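Local structure of Non-structural protein 3 (Porcine deltacoronavirus, 6LN0) at residues Val170-Lys182 against Pro204-Val217. The protein is a multidomain coronavirus protein, probably acting in replication, that joins a macro domain to a probable papain-like cysteine protease with a bound zinc ion. Sequence-based numbering, arbitrary orientation.
Sequences VRTTTDYDQVTTK and PKPGQIYLEVTEEV
Tyr176 and Ile209 run alongside each other with their ends pointing opposite ways, ring atom CE1 lying 4.0 Å from CG2 of Ile209, while CG2 of Thr173 sits over the centre of one ring face. Ile209 suits this place because its second branch, ending in CD1, also reaches Val179 CG2. The Tyr210 ring carries CG of Gln208 on one face, nearer the ring's margin than its middle, and has Arg171 O and Lys205 O at its edge. Thr173 bears a hydroxyl and a methyl on one CB: with OG1 anti to the backbone N (chi1 -179°), OG1 accepts from Asp175 N, which closes an ST turn, and donates to Gln178 O, leaving CG2 for the Tyr176 ring. Parallel pairing of 170-173 with 209-212 rests on backbone hydrogen bonds from Tyr210 N to Arg171 O (2.9 Å), Thr173 N to Tyr210 O and Glu212 N to Thr173 O (2.8 Å). Opposite charges pair Glu212 with the extended Lys182, a weak salt bridge of 3.3 Å between OE1 and NZ. Val170 CG2 meets Pro204 CG at 3.6 Å, two compact apolar groups set roughly perpendicular. Strand 168-173 lies between 180-184 and 209-212 in a four-stranded sheet; strand 194-195 flanks 209-212, and helix 228-237 packs against Leu211.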
loop_
_atom_site.group_PDB
_atom_site.type_symbol
_atom_site.label_atom_id
_atom_site.label_comp_id
_atom_site.label_asym_id
_atom_site.label_seq_id
_atom_site.Cartn_x
_atom_site.Cartn_y
_atom_site.Cartn_z
ATOM N N VAL A 170 -11.167 -2.787 -0.537
ATOM C CA VAL A 170 -9.780 -2.696 -0.104
ATOM C C VAL A 170 -9.726 -2.175 1.327
ATOM O O VAL A 170 -10.367 -1.167 1.646
ATOM C CB VAL A 170 -8.963 -1.772 -1.021
ATOM C CG1 VAL A 170 -7.490 -1.763 -0.572
ATOM C CG2 VAL A 170 -9.111 -2.193 -2.467
ATOM N N ARG A 171 -8.948 -2.843 2.181
ATOM C CA ARG A 171 -8.686 -2.377 3.540
ATOM C C ARG A 171 -7.358 -1.641 3.553
ATOM O O ARG A 171 -6.343 -2.187 3.112
ATOM C CB ARG A 171 -8.658 -3.538 4.532
ATOM C CG ARG A 171 -9.853 -4.475 4.386
ATOM C CD ARG A 171 -10.189 -5.160 5.685
ATOM N NE ARG A 171 -10.704 -4.221 6.683
ATOM C CZ ARG A 171 -10.849 -4.496 7.983
ATOM N NH1 ARG A 171 -10.506 -5.688 8.463
ATOM N NH2 ARG A 171 -11.330 -3.567 8.809
ATOM N N THR A 172 -7.371 -0.407 4.055
ATOM C CA THR A 172 -6.230 0.488 3.980
ATOM C C THR A 172 -6.049 1.204 5.307
ATOM O O THR A 172 -6.991 1.334 6.097
ATOM C CB THR A 172 -6.389 1.565 2.891
ATOM O OG1 THR A 172 -7.185 2.643 3.405
ATOM C CG2 THR A 172 -7.039 1.012 1.662
ATOM N N THR A 173 -4.831 1.720 5.515
ATOM C CA THR A 173 -4.531 2.495 6.707
ATOM C C THR A 173 -3.417 3.481 6.374
ATOM O O THR A 173 -2.618 3.253 5.460
ATOM C CB THR A 173 -4.131 1.560 7.889
ATOM O OG1 THR A 173 -3.856 2.327 9.075
ATOM C CG2 THR A 173 -2.880 0.717 7.550
ATOM N N THR A 174 -3.371 4.587 7.108
ATOM C CA THR A 174 -2.191 5.446 7.091
ATOM C C THR A 174 -1.361 5.286 8.365
ATOM O O THR A 174 -0.305 5.912 8.499
ATOM C CB THR A 174 -2.604 6.915 6.885
ATOM O OG1 THR A 174 -3.249 7.406 8.060
ATOM C CG2 THR A 174 -3.579 7.049 5.712
ATOM N N ASP A 175 -1.753 4.339 9.212
ATOM C CA ASP A 175 -1.731 4.442 10.663
ATOM C C ASP A 175 -1.236 3.175 11.358
ATOM O O ASP A 175 -0.533 3.226 12.373
ATOM C CB ASP A 175 -3.173 4.701 11.129
ATOM C CG ASP A 175 -3.270 5.860 12.046
ATOM O OD1 ASP A 175 -2.204 6.417 12.335
ATOM O OD2 ASP A 175 -4.394 6.208 12.484
ATOM N N TYR A 176 -1.670 2.038 10.831
ATOM C CA TYR A 176 -1.938 0.841 11.614
ATOM C C TYR A 176 -2.597 1.173 12.961
ATOM O O TYR A 176 -2.374 0.504 13.971
ATOM C CB TYR A 176 -0.645 0.032 11.728
ATOM C CG TYR A 176 -0.495 -0.768 10.463
ATOM C CD1 TYR A 176 -1.235 -1.940 10.290
ATOM C CD2 TYR A 176 0.289 -0.316 9.393
ATOM C CE1 TYR A 176 -1.157 -2.681 9.130
ATOM C CE2 TYR A 176 0.376 -1.057 8.213
ATOM C CZ TYR A 176 -0.359 -2.245 8.095
ATOM O OH TYR A 176 -0.335 -3.030 6.959
ATOM N N ASP A 177 -3.432 2.204 12.969
ATOM C CA ASP A 177 -4.351 2.500 14.060
ATOM C C ASP A 177 -5.754 2.353 13.484
ATOM O O ASP A 177 -6.328 1.257 13.509
ATOM C CB ASP A 177 -4.098 3.904 14.630
ATOM C CG ASP A 177 -5.116 4.310 15.700
ATOM O OD1 ASP A 177 -5.662 3.423 16.374
ATOM O OD2 ASP A 177 -5.367 5.522 15.885
ATOM N N GLN A 178 -6.291 3.414 12.893
ATOM C CA GLN A 178 -7.574 3.300 12.207
ATOM C C GLN A 178 -7.395 2.581 10.875
ATOM O O GLN A 178 -6.490 2.905 10.101
ATOM C CB GLN A 178 -8.172 4.684 11.984
ATOM C CG GLN A 178 -9.602 4.665 11.466
ATOM C CD GLN A 178 -10.566 4.028 12.454
ATOM O OE1 GLN A 178 -11.262 3.057 12.127
ATOM N NE2 GLN A 178 -10.606 4.565 13.680
ATOM N N VAL A 179 -8.259 1.610 10.597
ATOM C CA VAL A 179 -8.277 0.900 9.321
ATOM C C VAL A 179 -9.567 1.257 8.582
ATOM O O VAL A 179 -10.667 1.202 9.155
ATOM C CB VAL A 179 -8.153 -0.621 9.527
ATOM C CG1 VAL A 179 -8.419 -1.367 8.225
ATOM C CG2 VAL A 179 -6.752 -0.990 10.122
ATOM N N THR A 180 -9.441 1.620 7.314
ATOM C CA THR A 180 -10.589 2.023 6.522
ATOM C C THR A 180 -10.778 1.063 5.365
ATOM O O THR A 180 -9.827 0.781 4.630
ATOM C CB THR A 180 -10.437 3.435 5.994
ATOM O OG1 THR A 180 -10.377 4.329 7.101
ATOM C CG2 THR A 180 -11.663 3.801 5.145
ATOM N N THR A 181 -12.010 0.591 5.202
ATOM C CA THR A 181 -12.396 -0.299 4.118
ATOM C C THR A 181 -13.036 0.522 3.005
ATOM O O THR A 181 -14.049 1.185 3.231
ATOM C CB THR A 181 -13.378 -1.357 4.622
ATOM O OG1 THR A 181 -12.791 -2.080 5.717
ATOM C CG2 THR A 181 -13.762 -2.308 3.495
ATOM N N LYS A 182 -12.452 0.468 1.812
ATOM C CA LYS A 182 -12.896 1.261 0.673
ATOM C C LYS A 182 -13.323 0.359 -0.480
ATOM O O LYS A 182 -12.836 -0.768 -0.626
ATOM C CB LYS A 182 -11.791 2.195 0.191
ATOM C CG LYS A 182 -10.837 2.645 1.291
ATOM C CD LYS A 182 -9.979 3.818 0.847
ATOM C CE LYS A 182 -9.554 4.681 2.026
ATOM N NZ LYS A 182 -9.227 6.100 1.647
ATOM N N PRO A 204 -4.974 -5.521 -4.976
ATOM C CA PRO A 204 -4.995 -5.999 -3.590
ATOM C C PRO A 204 -5.755 -7.310 -3.441
ATOM O O PRO A 204 -6.817 -7.500 -4.037
ATOM C CB PRO A 204 -5.714 -4.864 -2.847
ATOM C CG PRO A 204 -6.558 -4.197 -3.910
ATOM C CD PRO A 204 -5.694 -4.245 -5.137
ATOM N N LYS A 205 -5.207 -8.208 -2.626
ATOM C CA LYS A 205 -5.945 -9.391 -2.220
ATOM C C LYS A 205 -7.007 -9.011 -1.187
ATOM O O LYS A 205 -6.832 -8.051 -0.434
ATOM C CB LYS A 205 -5.003 -10.437 -1.634
ATOM C CG LYS A 205 -4.025 -11.021 -2.628
ATOM C CD LYS A 205 -2.705 -11.343 -1.930
ATOM C CE LYS A 205 -1.801 -12.222 -2.781
ATOM N NZ LYS A 205 -1.660 -13.592 -2.205
ATOM N N PRO A 206 -8.127 -9.734 -1.136
ATOM C CA PRO A 206 -9.192 -9.357 -0.194
ATOM C C PRO A 206 -8.815 -9.632 1.263
ATOM O O PRO A 206 -8.073 -10.566 1.588
ATOM C CB PRO A 206 -10.387 -10.213 -0.639
ATOM C CG PRO A 206 -9.794 -11.339 -1.415
ATOM C CD PRO A 206 -8.538 -10.819 -2.045
ATOM N N GLY A 207 -9.340 -8.782 2.151
ATOM C CA GLY A 207 -9.134 -8.920 3.573
ATOM C C GLY A 207 -7.834 -8.356 4.095
ATOM O O GLY A 207 -7.725 -8.098 5.304
ATOM N N GLN A 208 -6.852 -8.148 3.227
ATOM C CA GLN A 208 -5.524 -7.741 3.631
ATOM C C GLN A 208 -5.459 -6.223 3.763
ATOM O O GLN A 208 -6.108 -5.482 3.017
ATOM C CB GLN A 208 -4.500 -8.251 2.619
ATOM C CG GLN A 208 -3.120 -7.628 2.719
ATOM C CD GLN A 208 -2.107 -8.340 1.844
ATOM O OE1 GLN A 208 -2.326 -9.484 1.430
ATOM N NE2 GLN A 208 -0.978 -7.678 1.572
ATOM N N ILE A 209 -4.682 -5.763 4.738
ATOM C CA ILE A 209 -4.576 -4.346 5.037
ATOM C C ILE A 209 -3.349 -3.788 4.339
ATOM O O ILE A 209 -2.262 -4.372 4.418
ATOM C CB ILE A 209 -4.500 -4.106 6.545
ATOM C CG1 ILE A 209 -5.703 -4.735 7.239
ATOM C CG2 ILE A 209 -4.405 -2.635 6.825
ATOM C CD1 ILE A 209 -5.666 -4.509 8.736
ATOM N N TYR A 210 -3.517 -2.662 3.657
ATOM C CA TYR A 210 -2.461 -2.048 2.877
ATOM C C TYR A 210 -2.209 -0.650 3.412
ATOM O O TYR A 210 -3.126 0.030 3.890
ATOM C CB TYR A 210 -2.826 -1.979 1.376
ATOM C CG TYR A 210 -2.901 -3.322 0.698
ATOM C CD1 TYR A 210 -1.765 -3.900 0.148
ATOM C CD2 TYR A 210 -4.106 -4.014 0.608
ATOM C CE1 TYR A 210 -1.823 -5.127 -0.463
ATOM C CE2 TYR A 210 -4.170 -5.238 0.007
ATOM C CZ TYR A 210 -3.029 -5.789 -0.539
ATOM O OH TYR A 210 -3.082 -7.023 -1.150
ATOM N N LEU A 211 -0.956 -0.230 3.349
ATOM C CA LEU A 211 -0.625 1.151 3.671
ATOM C C LEU A 211 -1.028 2.020 2.482
ATOM O O LEU A 211 -0.588 1.783 1.351
ATOM C CB LEU A 211 0.867 1.292 3.982
ATOM C CG LEU A 211 1.357 2.645 4.516
ATOM C CD1 LEU A 211 0.717 2.991 5.868
ATOM C CD2 LEU A 211 2.866 2.661 4.638
ATOM N N GLU A 212 -1.891 2.994 2.729
ATOM C CA GLU A 212 -2.219 4.003 1.737
ATOM C C GLU A 212 -1.166 5.088 1.826
ATOM O O GLU A 212 -1.159 5.883 2.765
ATOM C CB GLU A 212 -3.608 4.564 1.996
ATOM C CG GLU A 212 -3.890 5.877 1.275
ATOM C CD GLU A 212 -5.345 5.991 0.846
ATOM O OE1 GLU A 212 -6.124 5.062 1.188
ATOM O OE2 GLU A 212 -5.695 6.996 0.163
ATOM N N VAL A 213 -0.253 5.120 0.874
ATOM C CA VAL A 213 0.864 6.044 0.997
ATOM C C VAL A 213 0.435 7.424 0.515
ATOM O O VAL A 213 0.559 7.755 -0.668
ATOM C CB VAL A 213 2.095 5.506 0.251
ATOM C CG1 VAL A 213 3.257 6.508 0.304
ATOM C CG2 VAL A 213 2.500 4.162 0.845
ATOM N N THR A 214 -0.111 8.224 1.426
ATOM C CA THR A 214 -0.464 9.594 1.103
ATOM C C THR A 214 0.808 10.426 1.108
ATOM O O THR A 214 1.915 9.900 1.242
ATOM C CB THR A 214 -1.479 10.149 2.088
ATOM O OG1 THR A 214 -0.868 10.279 3.380
ATOM C CG2 THR A 214 -2.699 9.263 2.152
ATOM N N GLU A 215 0.680 11.739 0.964
ATOM C CA GLU A 215 1.876 12.564 1.071
ATOM C C GLU A 215 2.208 12.871 2.524
ATOM O O GLU A 215 3.367 13.156 2.836
ATOM C CB GLU A 215 1.723 13.859 0.253
ATOM C CG GLU A 215 2.210 13.731 -1.213
ATOM C CD GLU A 215 3.684 14.136 -1.424
ATOM O OE1 GLU A 215 4.400 13.467 -2.211
ATOM O OE2 GLU A 215 4.130 15.135 -0.811
ATOM N N GLU A 216 1.215 12.791 3.412
ATOM C CA GLU A 216 1.486 12.847 4.843
ATOM C C GLU A 216 2.299 11.634 5.304
ATOM O O GLU A 216 3.184 11.759 6.164
ATOM C CB GLU A 216 0.171 12.940 5.604
ATOM C CG GLU A 216 0.321 13.493 7.006
ATOM C CD GLU A 216 -0.924 13.269 7.856
ATOM O OE1 GLU A 216 -1.447 12.126 7.876
ATOM O OE2 GLU A 216 -1.385 14.241 8.500
ATOM N N VAL A 217 2.011 10.452 4.745
ATOM C CA VAL A 217 2.835 9.283 5.031
ATOM C C VAL A 217 4.269 9.517 4.567
ATOM O O VAL A 217 5.223 9.273 5.312
ATOM C CB VAL A 217 2.244 8.018 4.389
ATOM C CG1 VAL A 217 3.252 6.867 4.494
ATOM C CG2 VAL A 217 0.900 7.649 5.038
#